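Local coordinates for protein rhamnosidase B (Bacillus sp., PDB 2OKX) that hydrolyses alpha-L-rhamnosides as a family 78 glycoside hydrolase, probably releasing terminal rhamnose with inversion of the anomeric configuration, at residues R558-D563 against D567-E572; E369-A374 against E378-W383; F701-L706 against C773-G778. All blocks are in the same frame, centred on the assembly; numbering follows the deposited sequence.

How the contacts relate
Contacts 1 and 3 both belong to the alpha-helical glycosidase domain. Contact 1, its centre about 5 Å from the centre of the molecule, follows helix 544-559 into a loop whose Asp567 and Glu572 hold bound glycerol, probably marking the substrate pocket. Contact 3 lies further out, where the turn after helix 764-772 packs on helix 696-715; its centre is 31 Å from that of contact 1, and the nearest atoms are about 17 Å apart. Contact 2 belongs to a beta-rich domain earlier in the chain and is a peripheral turn, its centre 47 Å from that of contact 1 and 61 Å from that of contact 3. None of the three touches another.

Contact 1: R558-D563 against D567-E572; sequences RLCMED and DCPSYE
Cys560 and Leu559, at the end of helix 544-559, lie against Pro569 and the backbone of Asp567 and Cys568 in the loop that follows. Most of the contact is apolar packing. Cys560 SG is 3.9 Å from Cys568 CA and 4.1 Å from Pro569 CD; its chi1 of -71° sets the sulfur beside its own backbone N, from where it reaches the loop. A small, polarisable thiol suits this site, since it fills a buried place beside main chain without the bulk of a branched residue. Pro569 fits next to it: its CB lies 3.8 Å from Leu559 O and its CG 4.4 Å from Leu559 CB, so a compact ring covers the helix end and packs in turn on Glu446 and Ser448 of strand 446-448.

The loop joins helix 544-559 to helix 577-590 in the alpha-helical barrel of the glycosidase domain, the (alpha/alpha)6 fold of family 78, whose inter-helix loops probably line the substrate pocket, as in related (alpha/alpha)6 glycosidases.

Among polar interactions, Glu572 N donates to Cys568 SG at 3.5 Å, with an N-H...S angle of 154°, a bond that spans the curve of the loop. Asp567 and Glu572 both reach bound glycerol: Asp567 OD2 bonds to one hydroxyl while OD1 takes the N-H of Val574, and Glu572 OE1 bonds to glycerol and pairs with Arg858, its link to the hydroxyl held by Asp567 being weak. Just past the helix end, Glu562 pairs with Arg65.

Contact 2: E369-A374 against E378-W383; sequences EAAPTA and EAFASW
The ring of Phe380 turns its outer corner to Ala370 and Ala371, the last helical residue of helix 362-370 and the first beyond it. Ala370 CB comes in at the edge of the ring, close to the ring plane, and touches CZ of Phe380 at 3.9 Å and CE2 of Phe380 at 4.0 Å. Ala371 CB arrives obliquely, 4.3 Å from Phe380 CE2. Both methyls thus gather round the CE2-CZ corner. Phe380 is put there by chi1 of -64°, which sets CG beside the backbone N and opposite the carbonyl carbon, while chi2 of -81° sets the ring plane nearly perpendicular to the plane of CA, CB and CG. Alanine suits both helix-side positions because a single methyl lets the ring come close to the backbone; a phenylalanine suits the other side because it spans the gap from its own turn to the helix, where it is buried.

Nearer the connecting turn, Glu378 folds back on itself, its chain bent at chi2, and its CG lies 4.0 Å from Ala374 O. No hydrogen bond crosses between the two segments. Order in the second segment comes instead from tight turns, with Ala381 N bonded to Glu378 O at 3.0 Å and Trp383 N to Phe380 O at 2.7 Å, while Thr373 OG1 accepts the N-H of Ala376 in the link between them.

Within this beta-rich D2 domain, Phe380 also packs on Asp363 and Leu367 of helix 362-370, and Trp383 NE1 bonds to Asp363 as the chain enters strand 384-386, which pairs antiparallel with strand 338-340.

Contact 3: F701-L706 against C773-G778; sequences FLVKAL and CGVAQG
Phe701, whose ring meets Cys773, has its carbonyl O bonded by Ala705 N at 2.8 Å, one of the i to i+4 backbone bonds that keep helix 696-715 regular. Across from it, the chain leaves helix 764-772 through a Schellman motif: Gly774 adopts phi of 72°, with two bonds back into the last helical turn, and this left-handed conformation favours glycine. The contact therefore joins helix 696-715 to the C-terminal end of helix 764-772, within the alpha-helical glycosidase domain.

Cys773 is the centre of the packing. Its sulfur makes a sulfur-aromatic contact with Phe701, with SG of Cys773 4.3 Å from the ring centroid and 44° off the normal, an oblique approach. The nearest ring atom is Phe701 CD2, 3.6 Å from Cys773 SG. The same sulfur lies 3.8 Å from Lys704 CB, so it sits in the corner formed by the ring and the base of the lysine chain. Cysteine suits this spot: small enough to lie close against the helix beside Phe701 and Lys704, yet polarisable against an aromatic.

Lys704 serves with its carbon chain alone. Its CG stands opposite the backbone N at chi1 of -174°, and the extended chain carries the ammonium group away from the buried sulfur. Further along the turn, Val775 meets Val703; both are beta-branched and apolar, and Val703 also packs on Leu732 and Ile736 of helix 723-739. Phe701 is meanwhile met edge-to-face by Phe632. The last link is purely methyl to methyl, Val703 CG1 lying 4.4 Å from Val775 CG2.

Contact 1: R558-D563 against D567-E572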
ATOM      1  N   ARG A 558      -7.007  10.214   4.732  1.00 15.42           N
ATOM      2  CA  ARG A 558      -7.546  10.462   3.400  1.00 17.14           C
ATOM      3  C   ARG A 558      -6.771   9.666   2.348  1.00 17.81           C
ATOM      4  O   ARG A 558      -7.363   8.958   1.532  1.00 19.32           O
ATOM      5  CB  ARG A 558      -7.473  11.963   3.100  0.53 18.26           C
ATOM      6  CG  ARG A 558      -8.006  12.408   1.749  0.53 18.40           C
ATOM      7  CD  ARG A 558      -8.309  13.903   1.807  0.53 18.23           C
ATOM      8  NE  ARG A 558      -7.235  14.643   2.470  0.53 19.79           N
ATOM      9  CZ  ARG A 558      -7.408  15.787   3.127  0.53 17.83           C
ATOM     10  NH1 ARG A 558      -8.617  16.326   3.211  0.53 19.00           N
ATOM     11  NH2 ARG A 558      -6.376  16.386   3.709  0.53 14.47           N
ATOM     12  N   LEU A 559      -5.445   9.776   2.375  1.00 16.91           N
ATOM     13  CA  LEU A 559      -4.608   9.090   1.394  1.00 17.20           C
ATOM     14  C   LEU A 559      -4.590   7.572   1.527  1.00 18.12           C
ATOM     15  O   LEU A 559      -4.202   6.867   0.591  1.00 18.34           O
ATOM     16  CB  LEU A 559      -3.174   9.623   1.456  1.00 17.51           C
ATOM     17  CG  LEU A 559      -2.957  11.113   1.185  1.00 15.93           C
ATOM     18  CD1 LEU A 559      -1.459  11.369   1.138  1.00 15.49           C
ATOM     19  CD2 LEU A 559      -3.612  11.532  -0.134  1.00 16.09           C
ATOM     20  N   CYS A 560      -4.999   7.068   2.685  1.00 16.26           N
ATOM     21  CA  CYS A 560      -5.035   5.633   2.911  1.00 17.66           C
ATOM     22  C   CYS A 560      -6.444   5.086   2.747  1.00 18.07           C
ATOM     23  O   CYS A 560      -6.766   4.013   3.256  1.00 17.77           O
ATOM     24  CB  CYS A 560      -4.502   5.292   4.302  1.00 16.66           C
ATOM     25  SG  CYS A 560      -2.721   5.547   4.449  1.00 18.79           S
ATOM     26  N   MET A 561      -7.282   5.844   2.046  1.00 18.45           N
ATOM     27  CA  MET A 561      -8.649   5.427   1.770  1.00 18.56           C
ATOM     28  C   MET A 561      -8.832   5.407   0.254  1.00 19.78           C
ATOM     29  O   MET A 561      -9.009   6.454  -0.373  1.00 19.29           O
ATOM     30  CB  MET A 561      -9.658   6.387   2.417  1.00 19.49           C
ATOM     31  CG  MET A 561      -9.780   6.234   3.931  1.00 18.61           C
ATOM     32  SD  MET A 561     -10.835   7.478   4.730  1.00 20.39           S
ATOM     33  CE  MET A 561     -12.478   6.855   4.343  1.00 18.34           C
ATOM     34  N   GLU A 562      -8.745   4.214  -0.329  1.00 20.30           N
ATOM     35  CA  GLU A 562      -8.927   4.028  -1.768  1.00 20.03           C
ATOM     36  C   GLU A 562     -10.262   3.299  -1.883  1.00 21.12           C
ATOM     37  O   GLU A 562     -11.232   3.691  -1.237  1.00 22.11           O
ATOM     38  CB  GLU A 562      -7.799   3.159  -2.342  1.00 20.25           C
ATOM     39  CG  GLU A 562      -6.396   3.723  -2.115  1.00 20.60           C
ATOM     40  CD  GLU A 562      -5.305   2.902  -2.784  1.00 23.04           C
ATOM     41  OE1 GLU A 562      -4.119   3.255  -2.612  1.00 19.24           O
ATOM     42  OE2 GLU A 562      -5.624   1.909  -3.479  1.00 19.62           O
ATOM     43  N   ASP A 563     -10.320   2.242  -2.691  1.00 20.90           N
ATOM     44  CA  ASP A 563     -11.555   1.468  -2.809  1.00 21.64           C
ATOM     45  C   ASP A 563     -11.702   0.676  -1.506  1.00 22.08           C
ATOM     46  O   ASP A 563     -12.771   0.144  -1.192  1.00 22.93           O
ATOM     47  CB  ASP A 563     -11.488   0.529  -4.011  1.00 22.74           C
ATOM     48  CG  ASP A 563     -10.314  -0.415  -3.941  1.00 23.02           C
ATOM     49  OD1 ASP A 563     -10.538  -1.623  -3.710  1.00 23.97           O
ATOM     50  OD2 ASP A 563      -9.167   0.056  -4.106  1.00 23.43           O
ATOM     51  N   ASP A 567      -2.716   0.270   3.855  1.00 17.26           N
ATOM     52  CA  ASP A 567      -1.672   0.559   4.828  1.00 18.23           C
ATOM     53  C   ASP A 567      -0.981   1.875   4.477  1.00 18.70           C
ATOM     54  O   ASP A 567      -0.748   2.712   5.349  1.00 18.47           O
ATOM     55  CB  ASP A 567      -0.653  -0.594   4.877  1.00 17.44           C
ATOM     56  CG  ASP A 567      -0.006  -0.877   3.523  1.00 20.17           C
ATOM     57  OD1 ASP A 567      -0.681  -0.704   2.487  1.00 20.52           O
ATOM     58  OD2 ASP A 567       1.174  -1.298   3.496  1.00 18.94           O
ATOM     59  N   CYS A 568      -0.669   2.059   3.198  1.00 17.67           N
ATOM     60  CA  CYS A 568      -0.011   3.275   2.731  1.00 18.68           C
ATOM     61  C   CYS A 568      -0.224   3.467   1.228  1.00 19.27           C
ATOM     62  O   CYS A 568      -0.550   2.524   0.510  1.00 19.78           O
ATOM     63  CB  CYS A 568       1.491   3.225   3.042  1.00 18.13           C
ATOM     64  SG  CYS A 568       2.378   1.829   2.298  1.00 21.59           S
ATOM     65  N   PRO A 569      -0.044   4.702   0.735  1.00 18.76           N
ATOM     66  CA  PRO A 569      -0.224   4.998  -0.689  1.00 18.39           C
ATOM     67  C   PRO A 569       1.023   4.791  -1.552  1.00 18.50           C
ATOM     68  O   PRO A 569       0.933   4.727  -2.780  1.00 17.82           O
ATOM     69  CB  PRO A 569      -0.655   6.456  -0.669  1.00 19.22           C
ATOM     70  CG  PRO A 569       0.223   7.011   0.425  1.00 18.43           C
ATOM     71  CD  PRO A 569       0.119   5.946   1.513  1.00 19.06           C
ATOM     72  N   SER A 570       2.184   4.688  -0.913  1.00 19.54           N
ATOM     73  CA  SER A 570       3.430   4.524  -1.650  1.00 18.78           C
ATOM     74  C   SER A 570       3.868   3.078  -1.875  1.00 19.83           C
ATOM     75  O   SER A 570       3.630   2.517  -2.947  1.00 19.48           O
ATOM     76  CB  SER A 570       4.557   5.302  -0.956  1.00 20.93           C
ATOM     77  OG  SER A 570       4.729   4.875   0.384  1.00 24.00           O
ATOM     78  N   TYR A 571       4.496   2.474  -0.868  1.00 18.73           N
ATOM     79  CA  TYR A 571       4.998   1.109  -0.992  1.00 20.08           C
ATOM     80  C   TYR A 571       4.013  -0.007  -1.316  1.00 21.95           C
ATOM     81  O   TYR A 571       4.305  -0.847  -2.173  1.00 21.47           O
ATOM     82  CB  TYR A 571       5.776   0.698   0.268  1.00 20.36           C
ATOM     83  CG  TYR A 571       7.009   1.534   0.533  1.00 20.81           C
ATOM     84  CD1 TYR A 571       6.924   2.730   1.244  1.00 20.80           C
ATOM     85  CD2 TYR A 571       8.250   1.159   0.019  1.00 20.11           C
ATOM     86  CE1 TYR A 571       8.044   3.537   1.433  1.00 20.85           C
ATOM     87  CE2 TYR A 571       9.377   1.958   0.198  1.00 20.18           C
ATOM     88  CZ  TYR A 571       9.267   3.146   0.901  1.00 21.27           C
ATOM     89  OH  TYR A 571      10.365   3.963   1.038  1.00 20.29           O
ATOM     90  N   GLU A 572       2.847  -0.022  -0.673  1.00 19.80           N
ATOM     91  CA  GLU A 572       1.926  -1.134  -0.890  1.00 20.19           C
ATOM     92  C   GLU A 572       0.520  -0.902  -1.453  1.00 20.94           C
ATOM     93  O   GLU A 572       0.111  -1.613  -2.376  1.00 18.61           O
ATOM     94  CB  GLU A 572       1.826  -1.935   0.416  1.00 20.06           C
ATOM     95  CG  GLU A 572       3.167  -2.035   1.153  1.00 19.17           C
ATOM     96  CD  GLU A 572       3.197  -3.122   2.214  1.00 20.88           C
ATOM     97  OE1 GLU A 572       4.113  -3.095   3.066  1.00 21.24           O
ATOM     98  OE2 GLU A 572       2.321  -4.008   2.192  1.00 22.68           O
TER

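Contact 2: E369-A374 against E378-W383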
ATOM      1  N   GLU A 369      34.507 -20.214  -7.512  1.00 40.25           N
ATOM      2  CA  GLU A 369      35.933 -20.390  -7.736  1.00 40.96           C
ATOM      3  C   GLU A 369      36.273 -21.439  -8.798  1.00 40.02           C
ATOM      4  O   GLU A 369      37.348 -21.398  -9.392  1.00 40.91           O
ATOM      5  CB  GLU A 369      36.625 -20.744  -6.416  1.00 42.27           C
ATOM      6  CG  GLU A 369      36.711 -19.590  -5.409  1.00 45.71           C
ATOM      7  CD  GLU A 369      35.377 -19.245  -4.750  1.00 48.17           C
ATOM      8  OE1 GLU A 369      35.332 -18.257  -3.981  1.00 47.83           O
ATOM      9  OE2 GLU A 369      34.377 -19.958  -4.989  1.00 49.02           O
ATOM     10  N   ALA A 370      35.354 -22.366  -9.044  1.00 39.76           N
ATOM     11  CA  ALA A 370      35.574 -23.429 -10.020  1.00 39.36           C
ATOM     12  C   ALA A 370      35.388 -22.994 -11.474  1.00 40.18           C
ATOM     13  O   ALA A 370      35.723 -23.741 -12.396  1.00 39.87           O
ATOM     14  CB  ALA A 370      34.660 -24.607  -9.713  1.00 39.06           C
ATOM     15  N   ALA A 371      34.847 -21.796 -11.684  1.00 39.08           N
ATOM     16  CA  ALA A 371      34.636 -21.294 -13.039  1.00 38.90           C
ATOM     17  C   ALA A 371      35.066 -19.836 -13.156  1.00 38.94           C
ATOM     18  O   ALA A 371      34.233 -18.942 -13.300  1.00 39.60           O
ATOM     19  CB  ALA A 371      33.171 -21.442 -13.431  1.00 38.33           C
ATOM     20  N   PRO A 372      36.382 -19.579 -13.101  1.00 38.51           N
ATOM     21  CA  PRO A 372      36.930 -18.224 -13.200  1.00 38.07           C
ATOM     22  C   PRO A 372      36.802 -17.609 -14.594  1.00 38.33           C
ATOM     23  O   PRO A 372      37.051 -16.418 -14.778  1.00 39.23           O
ATOM     24  CB  PRO A 372      38.382 -18.420 -12.782  1.00 39.04           C
ATOM     25  CG  PRO A 372      38.689 -19.782 -13.319  1.00 37.76           C
ATOM     26  CD  PRO A 372      37.461 -20.568 -12.925  1.00 38.76           C
ATOM     27  N   THR A 373      36.414 -18.423 -15.571  1.00 37.34           N
ATOM     28  CA  THR A 373      36.251 -17.953 -16.943  1.00 37.64           C
ATOM     29  C   THR A 373      34.980 -18.546 -17.527  1.00 37.18           C
ATOM     30  O   THR A 373      34.431 -19.503 -16.987  1.00 38.09           O
ATOM     31  CB  THR A 373      37.433 -18.388 -17.838  1.00 38.32           C
ATOM     32  OG1 THR A 373      37.449 -19.817 -17.940  1.00 38.66           O
ATOM     33  CG2 THR A 373      38.754 -17.916 -17.252  1.00 36.95           C
ATOM     34  N   ALA A 374      34.518 -17.980 -18.636  1.00 37.07           N
ATOM     35  CA  ALA A 374      33.313 -18.468 -19.295  1.00 37.83           C
ATOM     36  C   ALA A 374      33.527 -19.884 -19.820  1.00 38.61           C
ATOM     37  O   ALA A 374      32.586 -20.676 -19.911  1.00 39.12           O
ATOM     38  CB  ALA A 374      32.935 -17.541 -20.443  1.00 38.32           C
ATOM     39  N   GLU A 378      31.570 -23.926 -18.709  1.00 43.33           N
ATOM     40  CA  GLU A 378      30.968 -24.972 -19.536  1.00 43.38           C
ATOM     41  C   GLU A 378      30.686 -26.242 -18.742  1.00 41.36           C
ATOM     42  O   GLU A 378      29.744 -26.974 -19.044  1.00 40.61           O
ATOM     43  CB  GLU A 378      31.882 -25.310 -20.716  1.00 46.84           C
ATOM     44  CG  GLU A 378      31.995 -24.209 -21.754  1.00 51.87           C
ATOM     45  CD  GLU A 378      30.658 -23.871 -22.387  1.00 54.76           C
ATOM     46  OE1 GLU A 378      30.020 -24.785 -22.954  1.00 56.10           O
ATOM     47  OE2 GLU A 378      30.247 -22.692 -22.316  1.00 57.03           O
ATOM     48  N   ALA A 379      31.506 -26.496 -17.728  1.00 40.06           N
ATOM     49  CA  ALA A 379      31.346 -27.678 -16.888  1.00 39.80           C
ATOM     50  C   ALA A 379      30.061 -27.605 -16.064  1.00 39.75           C
ATOM     51  O   ALA A 379      29.630 -28.596 -15.474  1.00 38.32           O
ATOM     52  CB  ALA A 379      32.547 -27.821 -15.967  1.00 40.09           C
ATOM     53  N   PHE A 380      29.456 -26.423 -16.030  1.00 39.83           N
ATOM     54  CA  PHE A 380      28.223 -26.197 -15.284  1.00 39.75           C
ATOM     55  C   PHE A 380      27.103 -25.794 -16.239  1.00 39.90           C
ATOM     56  O   PHE A 380      26.044 -25.337 -15.816  1.00 39.47           O
ATOM     57  CB  PHE A 380      28.442 -25.090 -14.253  1.00 39.10           C
ATOM     58  CG  PHE A 380      29.453 -25.436 -13.194  1.00 39.09           C
ATOM     59  CD1 PHE A 380      29.096 -26.222 -12.102  1.00 39.53           C
ATOM     60  CD2 PHE A 380      30.763 -24.977 -13.288  1.00 38.10           C
ATOM     61  CE1 PHE A 380      30.030 -26.543 -11.116  1.00 39.42           C
ATOM     62  CE2 PHE A 380      31.703 -25.293 -12.307  1.00 39.09           C
ATOM     63  CZ  PHE A 380      31.335 -26.078 -11.220  1.00 37.75           C
ATOM     64  N   ALA A 381      27.353 -25.976 -17.532  1.00 40.18           N
ATOM     65  CA  ALA A 381      26.402 -25.624 -18.583  1.00 40.23           C
ATOM     66  C   ALA A 381      24.945 -25.982 -18.294  1.00 40.32           C
ATOM     67  O   ALA A 381      24.037 -25.227 -18.645  1.00 40.15           O
ATOM     68  CB  ALA A 381      26.841 -26.260 -19.902  1.00 41.31           C
ATOM     69  N   SER A 382      24.722 -27.130 -17.662  1.00 39.81           N
ATOM     70  CA  SER A 382      23.368 -27.575 -17.345  1.00 39.34           C
ATOM     71  C   SER A 382      22.632 -26.607 -16.418  1.00 38.30           C
ATOM     72  O   SER A 382      21.401 -26.584 -16.390  1.00 38.06           O
ATOM     73  CB  SER A 382      23.410 -28.963 -16.705  1.00 40.43           C
ATOM     74  OG  SER A 382      24.217 -28.962 -15.539  1.00 43.08           O
ATOM     75  N   TRP A 383      23.385 -25.813 -15.663  1.00 36.89           N
ATOM     76  CA  TRP A 383      22.786 -24.855 -14.737  1.00 36.37           C
ATOM     77  C   TRP A 383      22.657 -23.440 -15.312  1.00 35.67           C
ATOM     78  O   TRP A 383      21.910 -22.621 -14.781  1.00 35.12           O
ATOM     79  CB  TRP A 383      23.598 -24.790 -13.443  1.00 34.87           C
ATOM     80  CG  TRP A 383      23.566 -26.046 -12.622  1.00 35.94           C
ATOM     81  CD1 TRP A 383      24.586 -26.938 -12.449  1.00 36.01           C
ATOM     82  CD2 TRP A 383      22.470 -26.532 -11.838  1.00 35.65           C
ATOM     83  NE1 TRP A 383      24.194 -27.947 -11.603  1.00 36.17           N
ATOM     84  CE2 TRP A 383      22.899 -27.724 -11.212  1.00 35.72           C
ATOM     85  CE3 TRP A 383      21.164 -26.077 -11.601  1.00 35.58           C
ATOM     86  CZ2 TRP A 383      22.070 -28.468 -10.364  1.00 35.96           C
ATOM     87  CZ3 TRP A 383      20.339 -26.818 -10.758  1.00 35.86           C
ATOM     88  CH2 TRP A 383      20.797 -27.999 -10.149  1.00 36.31           C
TER

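Contact 3: F701-L706 against C773-G778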
ATOM      1  N   PHE A 701      -5.237 -10.711  23.444  1.00 29.21           N
ATOM      2  CA  PHE A 701      -6.215 -10.225  22.481  1.00 29.21           C
ATOM      3  C   PHE A 701      -7.253 -11.288  22.130  1.00 28.99           C
ATOM      4  O   PHE A 701      -8.376 -10.962  21.751  1.00 29.23           O
ATOM      5  CB  PHE A 701      -5.514  -9.713  21.215  1.00 29.64           C
ATOM      6  CG  PHE A 701      -5.087  -8.269  21.298  1.00 30.79           C
ATOM      7  CD1 PHE A 701      -3.803  -7.882  20.926  1.00 31.19           C
ATOM      8  CD2 PHE A 701      -5.978  -7.291  21.737  1.00 31.21           C
ATOM      9  CE1 PHE A 701      -3.408  -6.547  20.988  1.00 29.63           C
ATOM     10  CE2 PHE A 701      -5.593  -5.950  21.803  1.00 33.17           C
ATOM     11  CZ  PHE A 701      -4.304  -5.577  21.427  1.00 31.19           C
ATOM     12  N   LEU A 702      -6.890 -12.559  22.255  1.00 28.79           N
ATOM     13  CA  LEU A 702      -7.848 -13.621  21.962  1.00 28.79           C
ATOM     14  C   LEU A 702      -8.954 -13.575  23.016  1.00 29.12           C
ATOM     15  O   LEU A 702     -10.130 -13.771  22.710  1.00 28.04           O
ATOM     16  CB  LEU A 702      -7.167 -14.993  21.980  1.00 30.44           C
ATOM     17  CG  LEU A 702      -8.086 -16.205  21.764  1.00 30.29           C
ATOM     18  CD1 LEU A 702      -8.971 -16.001  20.544  1.00 31.12           C
ATOM     19  CD2 LEU A 702      -7.235 -17.456  21.596  1.00 29.50           C
ATOM     20  N   VAL A 703      -8.569 -13.307  24.257  1.00 29.70           N
ATOM     21  CA  VAL A 703      -9.540 -13.214  25.339  1.00 31.88           C
ATOM     22  C   VAL A 703     -10.550 -12.124  24.998  1.00 31.69           C
ATOM     23  O   VAL A 703     -11.758 -12.365  24.980  1.00 30.88           O
ATOM     24  CB  VAL A 703      -8.858 -12.858  26.679  1.00 32.45           C
ATOM     25  CG1 VAL A 703      -9.912 -12.599  27.752  1.00 34.19           C
ATOM     26  CG2 VAL A 703      -7.935 -13.992  27.108  1.00 33.61           C
ATOM     27  N   LYS A 704     -10.045 -10.928  24.707  1.00 32.74           N
ATOM     28  CA  LYS A 704     -10.914  -9.803  24.377  1.00 33.09           C
ATOM     29  C   LYS A 704     -11.741 -10.059  23.122  1.00 32.89           C
ATOM     30  O   LYS A 704     -12.896  -9.645  23.043  1.00 33.33           O
ATOM     31  CB  LYS A 704     -10.097  -8.518  24.199  1.00 35.12           C
ATOM     32  CG  LYS A 704     -10.968  -7.284  24.000  1.00 36.91           C
ATOM     33  CD  LYS A 704     -10.146  -6.043  23.720  1.00 41.15           C
ATOM     34  CE  LYS A 704     -11.039  -4.897  23.255  1.00 41.28           C
ATOM     35  NZ  LYS A 704     -10.237  -3.736  22.779  1.00 45.98           N
ATOM     36  N   ALA A 705     -11.150 -10.736  22.140  1.00 32.81           N
ATOM     37  CA  ALA A 705     -11.855 -11.043  20.900  1.00 32.17           C
ATOM     38  C   ALA A 705     -13.032 -11.971  21.195  1.00 32.20           C
ATOM     39  O   ALA A 705     -14.126 -11.796  20.663  1.00 32.58           O
ATOM     40  CB  ALA A 705     -10.908 -11.699  19.905  1.00 32.04           C
ATOM     41  N   LEU A 706     -12.796 -12.960  22.049  1.00 33.04           N
ATOM     42  CA  LEU A 706     -13.836 -13.911  22.429  1.00 33.23           C
ATOM     43  C   LEU A 706     -14.999 -13.184  23.094  1.00 32.10           C
ATOM     44  O   LEU A 706     -16.163 -13.521  22.878  1.00 32.04           O
ATOM     45  CB  LEU A 706     -13.262 -14.953  23.390  1.00 31.99           C
ATOM     46  CG  LEU A 706     -12.285 -15.947  22.762  1.00 32.07           C
ATOM     47  CD1 LEU A 706     -11.467 -16.630  23.845  1.00 29.86           C
ATOM     48  CD2 LEU A 706     -13.069 -16.954  21.932  1.00 29.44           C
ATOM     49  N   CYS A 773      -7.194  -5.434  27.570  1.00 31.74           N
ATOM     50  CA  CYS A 773      -8.009  -6.632  27.443  1.00 33.87           C
ATOM     51  C   CYS A 773      -8.731  -7.017  28.733  1.00 34.67           C
ATOM     52  O   CYS A 773      -9.542  -7.937  28.742  1.00 34.31           O
ATOM     53  CB  CYS A 773      -7.145  -7.792  26.943  1.00 35.15           C
ATOM     54  SG  CYS A 773      -6.557  -7.548  25.242  1.00 36.29           S
ATOM     55  N   GLY A 774      -8.438  -6.301  29.812  1.00 36.92           N
ATOM     56  CA  GLY A 774      -9.086  -6.581  31.082  1.00 40.35           C
ATOM     57  C   GLY A 774      -8.618  -7.864  31.741  1.00 42.98           C
ATOM     58  O   GLY A 774      -9.335  -8.452  32.551  1.00 43.04           O
ATOM     59  N   VAL A 775      -7.415  -8.303  31.388  1.00 44.63           N
ATOM     60  CA  VAL A 775      -6.849  -9.517  31.959  1.00 45.84           C
ATOM     61  C   VAL A 775      -6.162  -9.163  33.268  1.00 47.64           C
ATOM     62  O   VAL A 775      -6.142  -9.956  34.209  1.00 47.54           O
ATOM     63  CB  VAL A 775      -5.823 -10.162  30.996  1.00 45.83           C
ATOM     64  CG1 VAL A 775      -5.067 -11.277  31.702  1.00 45.49           C
ATOM     65  CG2 VAL A 775      -6.541 -10.712  29.774  1.00 43.99           C
ATOM     66  N   ALA A 776      -5.601  -7.960  33.320  1.00 49.07           N
ATOM     67  CA  ALA A 776      -4.920  -7.483  34.514  1.00 51.85           C
ATOM     68  C   ALA A 776      -5.932  -6.781  35.412  1.00 53.97           C
ATOM     69  O   ALA A 776      -6.367  -5.668  35.119  1.00 54.81           O
ATOM     70  CB  ALA A 776      -3.799  -6.524  34.131  1.00 50.91           C
ATOM     71  N   GLN A 777      -6.307  -7.440  36.502  1.00 55.92           N
ATOM     72  CA  GLN A 777      -7.272  -6.880  37.441  1.00 57.37           C
ATOM     73  C   GLN A 777      -6.645  -6.687  38.816  1.00 57.29           C
ATOM     74  O   GLN A 777      -5.555  -7.190  39.091  1.00 57.26           O
ATOM     75  CB  GLN A 777      -8.487  -7.805  37.558  1.00 58.99           C
ATOM     76  CG  GLN A 777      -9.256  -8.004  36.259  1.00 61.19           C
ATOM     77  CD  GLN A 777      -9.933  -6.734  35.779  1.00 63.12           C
ATOM     78  OE1 GLN A 777      -9.280  -5.720  35.534  1.00 64.40           O
ATOM     79  NE2 GLN A 777     -11.253  -6.785  35.640  1.00 63.83           N
ATOM     80  N   GLY A 778      -7.342  -5.951  39.675  1.00 57.42           N
ATOM     81  CA  GLY A 778      -6.849  -5.706  41.016  1.00 57.86           C
ATOM     82  C   GLY A 778      -5.420  -5.202  41.081  1.00 58.04           C
ATOM     83  O   GLY A 778      -5.020  -4.326  40.316  1.00 58.21           O
TER